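Local coordinates for piwi domain-containing protein (Vanderwaltozyma polyspora, PDB 5THE) that probably binds RNA, and here, as the C-terminal lobe of a budding yeast Argonaute, holds the 5' end of a guide strand, at residues 172-177 and 201-206; 82-87 and 197-202; 186-191 and 236-241. All coordinates share one frame; numbering follows the deposited sequence.

Contact 1: residues 172-177 and 201-206. With nucleotides of chain B.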
loop_
_atom_site.group_PDB
_atom_site.type_symbol
_atom_site.label_atom_id
_atom_site.label_comp_id
_atom_site.label_asym_id
_atom_site.label_seq_id
_atom_site.Cartn_x
_atom_site.Cartn_y
_atom_site.Cartn_z
ATOM N N ILE A 172 8.311 -22.057 -20.404
ATOM C CA ILE A 172 8.677 -23.440 -20.118
ATOM C C ILE A 172 9.995 -23.482 -19.360
ATOM O O ILE A 172 10.129 -24.189 -18.354
ATOM C CB ILE A 172 8.728 -24.266 -21.419
ATOM C CG1 ILE A 172 7.314 -24.487 -21.948
ATOM C CG2 ILE A 172 9.416 -25.599 -21.181
ATOM C CD1 ILE A 172 7.280 -25.199 -23.282
ATOM N N SER A 173 10.978 -22.700 -19.814
ATOM C CA SER A 173 12.263 -22.653 -19.122
ATOM C C SER A 173 12.105 -22.122 -17.708
ATOM O O SER A 173 12.697 -22.661 -16.768
ATOM C CB SER A 173 13.258 -21.780 -19.887
ATOM O OG SER A 173 13.401 -22.219 -21.219
ATOM N N LEU A 174 11.329 -21.045 -17.544
ATOM C CA LEU A 174 11.172 -20.440 -16.226
ATOM C C LEU A 174 10.430 -21.379 -15.284
ATOM O O LEU A 174 10.813 -21.529 -14.119
ATOM C CB LEU A 174 10.439 -19.100 -16.345
ATOM C CG LEU A 174 10.204 -18.375 -15.012
ATOM C CD1 LEU A 174 11.534 -17.920 -14.410
ATOM C CD2 LEU A 174 9.228 -17.200 -15.158
ATOM N N LEU A 175 9.371 -22.023 -15.776
ATOM C CA LEU A 175 8.657 -23.018 -14.984
ATOM C C LEU A 175 9.600 -24.083 -14.464
ATOM O O LEU A 175 9.517 -24.485 -13.299
ATOM C CB LEU A 175 7.556 -23.666 -15.819
ATOM C CG LEU A 175 6.344 -22.786 -16.096
ATOM C CD1 LEU A 175 5.342 -23.532 -16.957
ATOM C CD2 LEU A 175 5.717 -22.331 -14.792
ATOM N N ASN A 176 10.507 -24.553 -15.319
ATOM C CA ASN A 176 11.493 -25.525 -14.872
ATOM C C ASN A 176 12.425 -24.915 -13.836
ATOM O O ASN A 176 12.787 -25.566 -12.848
ATOM C CB ASN A 176 12.288 -26.050 -16.065
ATOM C CG ASN A 176 13.256 -27.135 -15.667
ATOM O OD1 ASN A 176 12.850 -28.259 -15.372
ATOM N ND2 ASN A 176 14.543 -26.804 -15.637
ATOM N N LEU A 177 12.817 -23.657 -14.047
ATOM C CA LEU A 177 13.685 -22.973 -13.100
ATOM C C LEU A 177 13.017 -22.839 -11.735
ATOM O O LEU A 177 13.658 -23.050 -10.699
ATOM C CB LEU A 177 14.061 -21.605 -13.669
ATOM C CG LEU A 177 15.163 -20.782 -13.008
ATOM C CD1 LEU A 177 15.683 -19.743 -13.994
ATOM C CD2 LEU A 177 14.674 -20.101 -11.721
ATOM N N ASP A 201 2.786 -9.134 -16.411
ATOM C CA ASP A 201 1.617 -9.814 -15.854
ATOM C C ASP A 201 1.865 -11.304 -15.734
ATOM O O ASP A 201 1.575 -11.917 -14.701
ATOM C CB ASP A 201 0.384 -9.574 -16.731
ATOM C CG ASP A 201 -0.124 -8.150 -16.658
ATOM O OD1 ASP A 201 0.373 -7.379 -15.817
ATOM O OD2 ASP A 201 -1.039 -7.813 -17.435
ATOM N N ARG A 202 2.410 -11.900 -16.796
ATOM C CA ARG A 202 2.666 -13.329 -16.798
ATOM C C ARG A 202 3.759 -13.701 -15.802
ATOM O O ARG A 202 3.675 -14.745 -15.146
ATOM C CB ARG A 202 3.039 -13.777 -18.210
ATOM C CG ARG A 202 3.049 -15.274 -18.379
ATOM C CD ARG A 202 1.635 -15.798 -18.437
ATOM N NE ARG A 202 1.594 -17.241 -18.618
ATOM C CZ ARG A 202 0.472 -17.948 -18.725
ATOM N NH1 ARG A 202 -0.708 -17.341 -18.691
ATOM N NH2 ARG A 202 0.528 -19.260 -18.869
ATOM N N LEU A 203 4.800 -12.873 -15.686
ATOM C CA LEU A 203 5.835 -13.135 -14.682
ATOM C C LEU A 203 5.252 -13.190 -13.279
ATOM O O LEU A 203 5.592 -14.082 -12.491
ATOM C CB LEU A 203 6.919 -12.066 -14.742
ATOM C CG LEU A 203 7.976 -12.232 -15.827
ATOM C CD1 LEU A 203 8.919 -11.061 -15.783
ATOM C CD2 LEU A 203 8.734 -13.550 -15.655
ATOM N N LYS A 204 4.380 -12.240 -12.945
ATOM C CA LYS A 204 3.759 -12.247 -11.628
ATOM C C LYS A 204 2.752 -13.381 -11.503
ATOM O O LYS A 204 2.666 -14.030 -10.454
ATOM C CB LYS A 204 3.111 -10.890 -11.360
ATOM C CG LYS A 204 4.136 -9.750 -11.283
ATOM C CD LYS A 204 5.168 -10.001 -10.172
ATOM C CE LYS A 204 5.986 -8.745 -9.890
ATOM N NZ LYS A 204 7.000 -8.947 -8.790
ATOM N N TYR A 205 2.004 -13.648 -12.573
ATOM C CA TYR A 205 1.062 -14.759 -12.564
ATOM C C TYR A 205 1.764 -16.071 -12.255
ATOM O O TYR A 205 1.298 -16.861 -11.432
ATOM C CB TYR A 205 0.363 -14.830 -13.911
ATOM C CG TYR A 205 -0.577 -15.992 -14.075
ATOM C CD1 TYR A 205 -1.853 -15.947 -13.539
ATOM C CD2 TYR A 205 -0.203 -17.119 -14.800
ATOM C CE1 TYR A 205 -2.734 -16.994 -13.707
ATOM C CE2 TYR A 205 -1.077 -18.179 -14.970
ATOM C CZ TYR A 205 -2.343 -18.105 -14.418
ATOM O OH TYR A 205 -3.234 -19.139 -14.570
ATOM N N ILE A 206 2.896 -16.316 -12.908
ATOM C CA ILE A 206 3.648 -17.536 -12.659
ATOM C C ILE A 206 4.288 -17.499 -11.283
ATOM O O ILE A 206 4.172 -18.447 -10.498
ATOM C CB ILE A 206 4.702 -17.727 -13.755
ATOM C CG1 ILE A 206 4.024 -18.029 -15.096
ATOM C CG2 ILE A 206 5.669 -18.815 -13.375
ATOM C CD1 ILE A 206 4.961 -17.799 -16.285
ATOM O OP3 U B 1 6.398 -5.164 -8.806
ATOM P P U B 1 7.867 -5.211 -8.930
ATOM O OP1 U B 1 8.321 -6.623 -8.922
ATOM O OP2 U B 1 8.470 -4.296 -7.947
ATOM O "O5'" U B 1 8.236 -4.679 -10.370
ATOM C "C5'" U B 1 8.321 -3.289 -10.648
ATOM C "C4'" U B 1 9.121 -3.087 -11.900
ATOM O "O4'" U B 1 8.424 -3.703 -13.024
ATOM C "C3'" U B 1 9.388 -1.641 -12.287
ATOM O "O3'" U B 1 10.734 -1.531 -12.752
ATOM C "C2'" U B 1 8.402 -1.391 -13.431
ATOM O "O2'" U B 1 8.807 -0.402 -14.353
ATOM C "C1'" U B 1 8.313 -2.771 -14.085
ATOM N N1 U B 1 7.033 -3.004 -14.783
ATOM C C2 U B 1 7.073 -3.327 -16.117
ATOM O O2 U B 1 8.125 -3.450 -16.707
ATOM N N3 U B 1 5.855 -3.516 -16.729
ATOM C C4 U B 1 4.613 -3.414 -16.128
ATOM O O4 U B 1 3.596 -3.622 -16.796
ATOM C C5 U B 1 4.646 -3.060 -14.742
ATOM C C6 U B 1 5.825 -2.865 -14.137
#

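Contact 2: residues 82-87 and 197-202. With nucleotides of chain B.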
loop_
_atom_site.group_PDB
_atom_site.type_symbol
_atom_site.label_atom_id
_atom_site.label_comp_id
_atom_site.label_asym_id
_atom_site.label_seq_id
_atom_site.Cartn_x
_atom_site.Cartn_y
_atom_site.Cartn_z
ATOM N N ILE A 82 17.363 -13.166 -12.950
ATOM C CA ILE A 82 16.867 -13.828 -14.148
ATOM C C ILE A 82 16.604 -12.734 -15.167
ATOM O O ILE A 82 15.720 -11.892 -14.971
ATOM C CB ILE A 82 15.603 -14.653 -13.875
ATOM C CG1 ILE A 82 15.903 -15.760 -12.855
ATOM C CG2 ILE A 82 15.038 -15.226 -15.193
ATOM C CD1 ILE A 82 14.682 -16.618 -12.504
ATOM N N PHE A 83 17.395 -12.717 -16.232
ATOM C CA PHE A 83 17.253 -11.709 -17.273
ATOM C C PHE A 83 16.162 -12.161 -18.235
ATOM O O PHE A 83 16.310 -13.170 -18.933
ATOM C CB PHE A 83 18.580 -11.494 -17.996
ATOM C CG PHE A 83 18.599 -10.280 -18.882
ATOM C CD1 PHE A 83 18.145 -10.348 -20.189
ATOM C CD2 PHE A 83 19.071 -9.072 -18.410
ATOM C CE1 PHE A 83 18.152 -9.229 -21.008
ATOM C CE2 PHE A 83 19.087 -7.949 -19.226
ATOM C CZ PHE A 83 18.622 -8.032 -20.523
ATOM N N ILE A 84 15.056 -11.426 -18.262
ATOM C CA ILE A 84 13.946 -11.731 -19.156
ATOM C C ILE A 84 14.194 -10.928 -20.429
ATOM O O ILE A 84 14.026 -9.708 -20.455
ATOM C CB ILE A 84 12.598 -11.399 -18.519
ATOM C CG1 ILE A 84 12.449 -12.160 -17.186
ATOM C CG2 ILE A 84 11.458 -11.741 -19.494
ATOM C CD1 ILE A 84 12.361 -13.719 -17.310
ATOM N N ASN A 85 14.641 -11.613 -21.480
ATOM C CA ASN A 85 14.962 -10.934 -22.730
ATOM C C ASN A 85 13.680 -10.806 -23.550
ATOM O O ASN A 85 13.389 -11.613 -24.437
ATOM C CB ASN A 85 16.037 -11.701 -23.486
ATOM C CG ASN A 85 16.445 -10.997 -24.757
ATOM O OD1 ASN A 85 16.474 -9.774 -24.797
ATOM N ND2 ASN A 85 16.765 -11.761 -25.801
ATOM N N ASN A 86 12.878 -9.786 -23.236
ATOM C CA ASN A 86 11.617 -9.610 -23.955
ATOM C C ASN A 86 11.806 -8.704 -25.179
ATOM O O ASN A 86 11.148 -7.684 -25.350
ATOM C CB ASN A 86 10.514 -9.104 -23.021
ATOM C CG ASN A 86 10.904 -7.837 -22.261
ATOM O OD1 ASN A 86 12.075 -7.600 -21.984
ATOM N ND2 ASN A 86 9.910 -7.026 -21.916
ATOM N N ALA A 87 12.734 -9.128 -26.045
ATOM C CA ALA A 87 12.926 -8.579 -27.384
ATOM C C ALA A 87 13.231 -9.736 -28.333
ATOM O O ALA A 87 13.419 -10.880 -27.903
ATOM C CB ALA A 87 14.056 -7.548 -27.417
ATOM N N SER A 197 3.465 -4.975 -20.309
ATOM C CA SER A 197 2.546 -5.501 -19.305
ATOM C C SER A 197 2.232 -6.975 -19.536
ATOM O O SER A 197 2.026 -7.717 -18.569
ATOM C CB SER A 197 1.271 -4.659 -19.270
ATOM O OG SER A 197 0.680 -4.601 -20.552
ATOM N N ALA A 198 2.223 -7.435 -20.792
ATOM C CA ALA A 198 1.944 -8.847 -21.038
ATOM C C ALA A 198 3.028 -9.720 -20.431
ATOM O O ALA A 198 2.738 -10.788 -19.877
ATOM C CB ALA A 198 1.822 -9.123 -22.538
ATOM N N VAL A 199 4.286 -9.284 -20.534
ATOM C CA VAL A 199 5.377 -10.042 -19.939
ATOM C C VAL A 199 5.353 -9.904 -18.422
ATOM O O VAL A 199 5.472 -10.899 -17.698
ATOM C CB VAL A 199 6.724 -9.599 -20.525
ATOM C CG1 VAL A 199 7.835 -10.010 -19.604
ATOM C CG2 VAL A 199 6.943 -10.250 -21.905
ATOM N N TYR A 200 5.165 -8.675 -17.916
ATOM C CA TYR A 200 5.141 -8.467 -16.468
ATOM C C TYR A 200 3.984 -9.220 -15.816
ATOM O O TYR A 200 4.156 -9.850 -14.764
ATOM C CB TYR A 200 5.047 -6.975 -16.159
ATOM C CG TYR A 200 4.919 -6.636 -14.700
ATOM C CD1 TYR A 200 3.671 -6.508 -14.099
ATOM C CD2 TYR A 200 6.055 -6.407 -13.917
ATOM C CE1 TYR A 200 3.557 -6.176 -12.752
ATOM C CE2 TYR A 200 5.947 -6.078 -12.582
ATOM C CZ TYR A 200 4.705 -5.956 -12.001
ATOM O OH TYR A 200 4.609 -5.625 -10.657
ATOM N N ASP A 201 2.786 -9.134 -16.411
ATOM C CA ASP A 201 1.617 -9.814 -15.854
ATOM C C ASP A 201 1.865 -11.304 -15.734
ATOM O O ASP A 201 1.575 -11.917 -14.701
ATOM C CB ASP A 201 0.384 -9.574 -16.731
ATOM C CG ASP A 201 -0.124 -8.150 -16.658
ATOM O OD1 ASP A 201 0.373 -7.379 -15.817
ATOM O OD2 ASP A 201 -1.039 -7.813 -17.435
ATOM N N ARG A 202 2.410 -11.900 -16.796
ATOM C CA ARG A 202 2.666 -13.329 -16.798
ATOM C C ARG A 202 3.759 -13.701 -15.802
ATOM O O ARG A 202 3.675 -14.745 -15.146
ATOM C CB ARG A 202 3.039 -13.777 -18.210
ATOM C CG ARG A 202 3.049 -15.274 -18.379
ATOM C CD ARG A 202 1.635 -15.798 -18.437
ATOM N NE ARG A 202 1.594 -17.241 -18.618
ATOM C CZ ARG A 202 0.472 -17.948 -18.725
ATOM N NH1 ARG A 202 -0.708 -17.341 -18.691
ATOM N NH2 ARG A 202 0.528 -19.260 -18.869
ATOM O OP3 U B 1 6.398 -5.164 -8.806
ATOM P P U B 1 7.867 -5.211 -8.930
ATOM O OP1 U B 1 8.321 -6.623 -8.922
ATOM O OP2 U B 1 8.470 -4.296 -7.947
ATOM O "O5'" U B 1 8.236 -4.679 -10.370
ATOM C "C5'" U B 1 8.321 -3.289 -10.648
ATOM C "C4'" U B 1 9.121 -3.087 -11.900
ATOM O "O4'" U B 1 8.424 -3.703 -13.024
ATOM C "C3'" U B 1 9.388 -1.641 -12.287
ATOM O "O3'" U B 1 10.734 -1.531 -12.752
ATOM C "C2'" U B 1 8.402 -1.391 -13.431
ATOM O "O2'" U B 1 8.807 -0.402 -14.353
ATOM C "C1'" U B 1 8.313 -2.771 -14.085
ATOM N N1 U B 1 7.033 -3.004 -14.783
ATOM C C2 U B 1 7.073 -3.327 -16.117
ATOM O O2 U B 1 8.125 -3.450 -16.707
ATOM N N3 U B 1 5.855 -3.516 -16.729
ATOM C C4 U B 1 4.613 -3.414 -16.128
ATOM O O4 U B 1 3.596 -3.622 -16.796
ATOM C C5 U B 1 4.646 -3.060 -14.742
ATOM C C6 U B 1 5.825 -2.865 -14.137
#

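Contact 3: residues 186-191 and 236-241. With nucleotides of chain B.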
loop_
_atom_site.group_PDB
_atom_site.type_symbol
_atom_site.label_atom_id
_atom_site.label_comp_id
_atom_site.label_asym_id
_atom_site.label_seq_id
_atom_site.Cartn_x
_atom_site.Cartn_y
_atom_site.Cartn_z
ATOM N N TYR A 186 15.661 -15.230 -3.354
ATOM C CA TYR A 186 14.861 -14.119 -3.839
ATOM C C TYR A 186 15.167 -13.945 -5.312
ATOM O O TYR A 186 16.341 -13.898 -5.699
ATOM C CB TYR A 186 15.191 -12.834 -3.068
ATOM C CG TYR A 186 14.144 -11.761 -3.229
ATOM C CD1 TYR A 186 14.058 -11.018 -4.406
ATOM C CD2 TYR A 186 13.226 -11.503 -2.214
ATOM C CE1 TYR A 186 13.095 -10.047 -4.567
ATOM C CE2 TYR A 186 12.255 -10.529 -2.360
ATOM C CZ TYR A 186 12.196 -9.806 -3.540
ATOM O OH TYR A 186 11.242 -8.842 -3.704
ATOM N N ILE A 187 14.129 -13.871 -6.138
ATOM C CA ILE A 187 14.315 -13.744 -7.575
ATOM C C ILE A 187 14.290 -12.275 -7.968
ATOM O O ILE A 187 13.372 -11.541 -7.595
ATOM C CB ILE A 187 13.240 -14.514 -8.347
ATOM C CG1 ILE A 187 13.410 -16.013 -8.154
ATOM C CG2 ILE A 187 13.324 -14.155 -9.833
ATOM C CD1 ILE A 187 12.175 -16.759 -8.530
ATOM N N LEU A 188 15.270 -11.858 -8.761
ATOM C CA LEU A 188 15.268 -10.533 -9.378
ATOM C C LEU A 188 15.081 -10.710 -10.881
ATOM O O LEU A 188 15.994 -11.151 -11.583
ATOM C CB LEU A 188 16.555 -9.776 -9.060
ATOM C CG LEU A 188 16.687 -8.410 -9.733
ATOM C CD1 LEU A 188 15.518 -7.490 -9.339
ATOM C CD2 LEU A 188 18.040 -7.782 -9.392
ATOM N N TYR A 189 13.891 -10.403 -11.372
ATOM C CA TYR A 189 13.666 -10.401 -12.808
ATOM C C TYR A 189 14.215 -9.097 -13.381
ATOM O O TYR A 189 13.813 -8.007 -12.955
ATOM C CB TYR A 189 12.181 -10.548 -13.118
ATOM C CG TYR A 189 11.616 -11.915 -12.828
ATOM C CD1 TYR A 189 12.113 -13.045 -13.476
ATOM C CD2 TYR A 189 10.544 -12.076 -11.948
ATOM C CE1 TYR A 189 11.587 -14.294 -13.228
ATOM C CE2 TYR A 189 10.012 -13.335 -11.691
ATOM C CZ TYR A 189 10.539 -14.440 -12.337
ATOM O OH TYR A 189 10.023 -15.697 -12.096
ATOM N N VAL A 190 15.144 -9.207 -14.326
ATOM C CA VAL A 190 15.742 -8.050 -14.987
ATOM C C VAL A 190 15.161 -7.994 -16.392
ATOM O O VAL A 190 15.478 -8.842 -17.237
ATOM C CB VAL A 190 17.272 -8.138 -15.014
ATOM C CG1 VAL A 190 17.877 -6.933 -15.721
ATOM C CG2 VAL A 190 17.816 -8.241 -13.575
ATOM N N LEU A 191 14.307 -7.007 -16.646
ATOM C CA LEU A 191 13.565 -6.947 -17.908
ATOM C C LEU A 191 14.366 -6.190 -18.953
ATOM O O LEU A 191 14.770 -5.047 -18.721
ATOM C CB LEU A 191 12.207 -6.271 -17.719
ATOM C CG LEU A 191 11.417 -6.758 -16.511
ATOM C CD1 LEU A 191 10.138 -5.966 -16.379
ATOM C CD2 LEU A 191 11.125 -8.248 -16.621
ATOM N N MET A 236 13.780 -1.648 -0.555
ATOM C CA MET A 236 12.665 -1.389 0.349
ATOM C C MET A 236 11.567 -2.411 0.124
ATOM O O MET A 236 11.052 -3.021 1.074
ATOM C CB MET A 236 12.132 0.029 0.146
ATOM C CG MET A 236 13.109 1.117 0.615
ATOM S SD MET A 236 12.415 2.768 0.581
ATOM C CE MET A 236 11.640 2.920 2.186
ATOM N N LYS A 237 11.245 -2.652 -1.147
ATOM C CA LYS A 237 10.187 -3.589 -1.502
ATOM C C LYS A 237 10.589 -5.017 -1.177
ATOM O O LYS A 237 9.788 -5.779 -0.634
ATOM C CB LYS A 237 9.837 -3.428 -2.992
ATOM C CG LYS A 237 9.245 -2.051 -3.312
ATOM C CD LYS A 237 9.801 -1.425 -4.601
ATOM C CE LYS A 237 9.380 -2.180 -5.864
ATOM N NZ LYS A 237 7.899 -2.207 -6.108
ATOM N N MET A 238 11.830 -5.391 -1.504
ATOM C CA MET A 238 12.313 -6.731 -1.186
ATOM C C MET A 238 12.213 -6.997 0.303
ATOM O O MET A 238 11.719 -8.048 0.731
ATOM C CB MET A 238 13.760 -6.882 -1.646
ATOM C CG MET A 238 13.941 -6.726 -3.152
ATOM S SD MET A 238 15.690 -6.871 -3.566
ATOM C CE MET A 238 15.620 -7.065 -5.362
ATOM N N ASN A 239 12.682 -6.041 1.109
ATOM C CA ASN A 239 12.693 -6.226 2.554
ATOM C C ASN A 239 11.286 -6.472 3.085
ATOM O O ASN A 239 11.084 -7.349 3.931
ATOM C CB ASN A 239 13.320 -5.006 3.232
ATOM C CG ASN A 239 13.620 -5.238 4.728
ATOM O OD1 ASN A 239 13.495 -4.339 5.537
ATOM N ND2 ASN A 239 14.068 -6.417 5.065
ATOM N N LEU A 240 10.296 -5.720 2.581
ATOM C CA LEU A 240 8.907 -5.972 2.972
ATOM C C LEU A 240 8.474 -7.386 2.593
ATOM O O LEU A 240 7.864 -8.095 3.407
ATOM C CB LEU A 240 7.974 -4.936 2.343
ATOM C CG LEU A 240 8.148 -3.501 2.874
ATOM C CD1 LEU A 240 7.306 -2.514 2.068
ATOM C CD2 LEU A 240 7.807 -3.417 4.383
ATOM N N LYS A 241 8.766 -7.805 1.350
ATOM C CA LYS A 241 8.418 -9.152 0.909
ATOM C C LYS A 241 9.100 -10.206 1.764
ATOM O O LYS A 241 8.530 -11.274 2.004
ATOM C CB LYS A 241 8.781 -9.334 -0.566
ATOM C CG LYS A 241 7.771 -8.657 -1.484
ATOM C CD LYS A 241 8.321 -8.471 -2.870
ATOM C CE LYS A 241 7.242 -8.021 -3.847
ATOM N NZ LYS A 241 7.831 -7.785 -5.214
ATOM O OP3 U B 1 6.398 -5.164 -8.806
ATOM P P U B 1 7.867 -5.211 -8.930
ATOM O OP1 U B 1 8.321 -6.623 -8.922
ATOM O OP2 U B 1 8.470 -4.296 -7.947
ATOM O "O5'" U B 1 8.236 -4.679 -10.370
ATOM C "C5'" U B 1 8.321 -3.289 -10.648
ATOM C "C4'" U B 1 9.121 -3.087 -11.900
ATOM O "O4'" U B 1 8.424 -3.703 -13.024
ATOM C "C3'" U B 1 9.388 -1.641 -12.287
ATOM O "O3'" U B 1 10.734 -1.531 -12.752
ATOM C "C2'" U B 1 8.402 -1.391 -13.431
ATOM O "O2'" U B 1 8.807 -0.402 -14.353
ATOM C "C1'" U B 1 8.313 -2.771 -14.085
ATOM N N1 U B 1 7.033 -3.004 -14.783
ATOM C C2 U B 1 7.073 -3.327 -16.117
ATOM O O2 U B 1 8.125 -3.450 -16.707
ATOM N N3 U B 1 5.855 -3.516 -16.729
ATOM C C4 U B 1 4.613 -3.414 -16.128
ATOM O O4 U B 1 3.596 -3.622 -16.796
ATOM C C5 U B 1 4.646 -3.060 -14.742
ATOM C C6 U B 1 5.825 -2.865 -14.137
ATOM P P A B 2 11.528 -0.143 -12.594
ATOM O OP1 A B 2 10.783 0.861 -13.394
ATOM O OP2 A B 2 12.972 -0.429 -12.864
ATOM O "O5'" A B 2 11.364 0.234 -11.057
ATOM C "C5'" A B 2 11.655 -0.716 -10.028
ATOM C "C4'" A B 2 11.879 -0.030 -8.711
ATOM O "O4'" A B 2 13.104 0.732 -8.775
ATOM C "C3'" A B 2 10.840 1.003 -8.320
ATOM O "O3'" A B 2 9.694 0.424 -7.765
ATOM C "C2'" A B 2 11.608 1.891 -7.353
ATOM O "O2'" A B 2 11.777 1.228 -6.107
ATOM C "C1'" A B 2 12.965 1.935 -8.039
ATOM N N9 A B 2 13.091 3.039 -9.011
ATOM C C8 A B 2 12.713 3.019 -10.331
ATOM N N7 A B 2 12.985 4.115 -10.981
ATOM C C5 A B 2 13.614 4.901 -10.021
ATOM C C6 A B 2 14.142 6.186 -10.092
ATOM N N6 A B 2 14.106 6.886 -11.227
ATOM N N1 A B 2 14.691 6.707 -8.961
ATOM C C2 A B 2 14.696 5.950 -7.849
ATOM N N3 A B 2 14.219 4.710 -7.658
ATOM C C4 A B 2 13.685 4.257 -8.797
ATOM P P A B 3 8.275 1.124 -7.982
ATOM O OP1 A B 3 7.332 0.150 -7.353
ATOM O OP2 A B 3 8.108 1.527 -9.410
ATOM O "O5'" A B 3 8.367 2.449 -7.098
ATOM C "C5'" A B 3 8.533 2.352 -5.692
ATOM C "C4'" A B 3 8.886 3.683 -5.088
ATOM O "O4'" A B 3 10.206 4.112 -5.512
ATOM C "C3'" A B 3 7.986 4.841 -5.473
ATOM O "O3'" A B 3 6.793 4.831 -4.733
ATOM C "C2'" A B 3 8.868 6.042 -5.176
ATOM O "O2'" A B 3 8.900 6.299 -3.776
ATOM C "C1'" A B 3 10.235 5.518 -5.622
ATOM N N9 A B 3 10.438 5.855 -7.029
ATOM C C8 A B 3 9.925 5.202 -8.130
ATOM N N7 A B 3 10.240 5.789 -9.259
ATOM C C5 A B 3 10.994 6.879 -8.866
ATOM C C6 A B 3 11.602 7.878 -9.615
ATOM N N6 A B 3 11.536 7.896 -10.958
ATOM N N1 A B 3 12.274 8.824 -8.924
ATOM C C2 A B 3 12.306 8.753 -7.577
ATOM N N3 A B 3 11.756 7.859 -6.748
ATOM C C4 A B 3 11.110 6.946 -7.487
#

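Contact 1: residues 172-177 and 201-206
L174 sets its CD2 methyl against L203 and, more distantly, near I206 CG2, forming the dense part of the contact. With CG anti to the backbone N (chi1 179°), its isobutyl group extends straight off helix 169-179. L174 CD2 meets L203 CD2 at 3.7 Å, the side chains crossing at about a right angle. Beside it, L175 CD2 lies 3.8 Å from I206 CG2, a branch methyl that beta-branched isoleucine offers to both leucines. Y189, from strand 185-191, touches L174 and L203. The two helices cover the same face of the parallel, Rossmann-like sheet of the MID domain, and their segments run side by side at 30° with axes 11.7 Å apart. Toward the solvent the packing thins: L174, L203 and I206 are buried, but L175 is partly exposed, as is R202, which spreads its guanidinium over Y205 CD2 while forming a salt bridge with E171. On another side of helix 197-210, K204 bends at chi2 and its NZ donates to OP1 of U1 in chain B at 2.7 Å; N215 OD1 is a second partner. A methionine here would remove this cation, so the 5' phosphate would probably lose one of its charged grips and N215 a hydrogen-bond partner.

Contact 2: residues 82-87 and 197-202
V199 anchors the first turn of helix 197-210, the helix beside the guide-strand 5' pocket of the MID domain, against I84 of strand 77-85 and N86 of the turn that follows. Its two methyls divide the work. CG1, anti to the backbone N, places V199 CG1 4.0 Å from I84 CG2, the two side chains sliding past each other in opposite directions, while V199 CG2 rests 3.9 Å from N86 CB. A beta-branched valine suits this position because a short, forked side chain can touch two neighbours at once. N86 meets V199 most closely through its CB; its amide is used elsewhere, OD1 accepting from R193 N and ND2 donating to D196 OD2, so the asparagine also ties this turn to the one that leads into the helix. D196, through OD1, in turn receives V199 N.

The next residue works on the RNA. Y200 has CG anti to its own backbone N (chi1 176°), which swings the ring clear of the strand and beneath the uracil of U1 in chain B. The base covers one ring face, with U1 C5 3.5 Å above the plane and over its centre. At the ring edge, and in its plane, the hydroxyl donates to U1 OP3 with Y200 OH 2.6 Å from that oxygen. One flat phenol therefore meets both the base and the phosphate. At the other end of the base, S197 CA comes within 3.3 Å of U1 O4. Such a tyrosine, lying against the first base and bonded to the phosphate, is characteristic of the 5'-nucleotide pocket of eukaryotic Argonaute MID domains.

Contact 3: residues 186-191 and 236-241
Y186 turns CG anti to the backbone N (chi1 -163°), carrying its phenol from strand 185-191 up to helix 228-241, where M238, extended beyond CG, runs past the ring. The thioether makes a Met-aromatic contact: M238 SD is 4.7 Å from the centroid of the Y186 ring, approached obliquely. M238 CG lies 3.6 Å from Y186 CZ, and M238 CE goes on to meet L188 CD1 at 4.0 Å, a reach suited to a long, flexible, unbranched side chain. K241 passes the hydroxyl at about a right angle, its CD only 3.1 Å from Y186 OH, a close fit of aliphatic stem against phenol, and its extended chain carries NZ on to a hydrogen bond with N215 O. The buried hydroxyl is satisfied by a hydrogen bond with S216 OG. Strand and helix segments run in roughly opposed directions, at 148°, packing a MID-domain helix that carries phosphate-pocket lysines on its parallel sheet. One turn before K241, K237 bends at chi2, chi3 and chi4 so that its amine curls toward the RNA. K237 NZ bonds U1 OP2 of chain B at 2.8 Å. K237 NZ also donates to A3 OP1 of chain B, at 2.7 Å, and to the C-terminal I549 O, so one lysine bridges two phosphates.

From the N terminus, strand 77-85 comes first, and contact 2 closes the longest loop, bringing residues 197-202 back to it across 109 intervening residues. Helix 169-179 lies within that loop, and contact 1 ties it to the same helix 197-210 after only 23 residues; contacts 1 and 2 end on one stretch and share D201 and R202. Contact 3 starts inside both loops, on strand 185-191, but reaches forward to helix 228-241, and therefore crosses both. The sheet unites them: I84 N bonds V190 O between neighbouring parallel strands, and L203 packs against both I84 and L191. Together they bind two helices on one face of the sheet and a third, helix 228-241, against the opposite face.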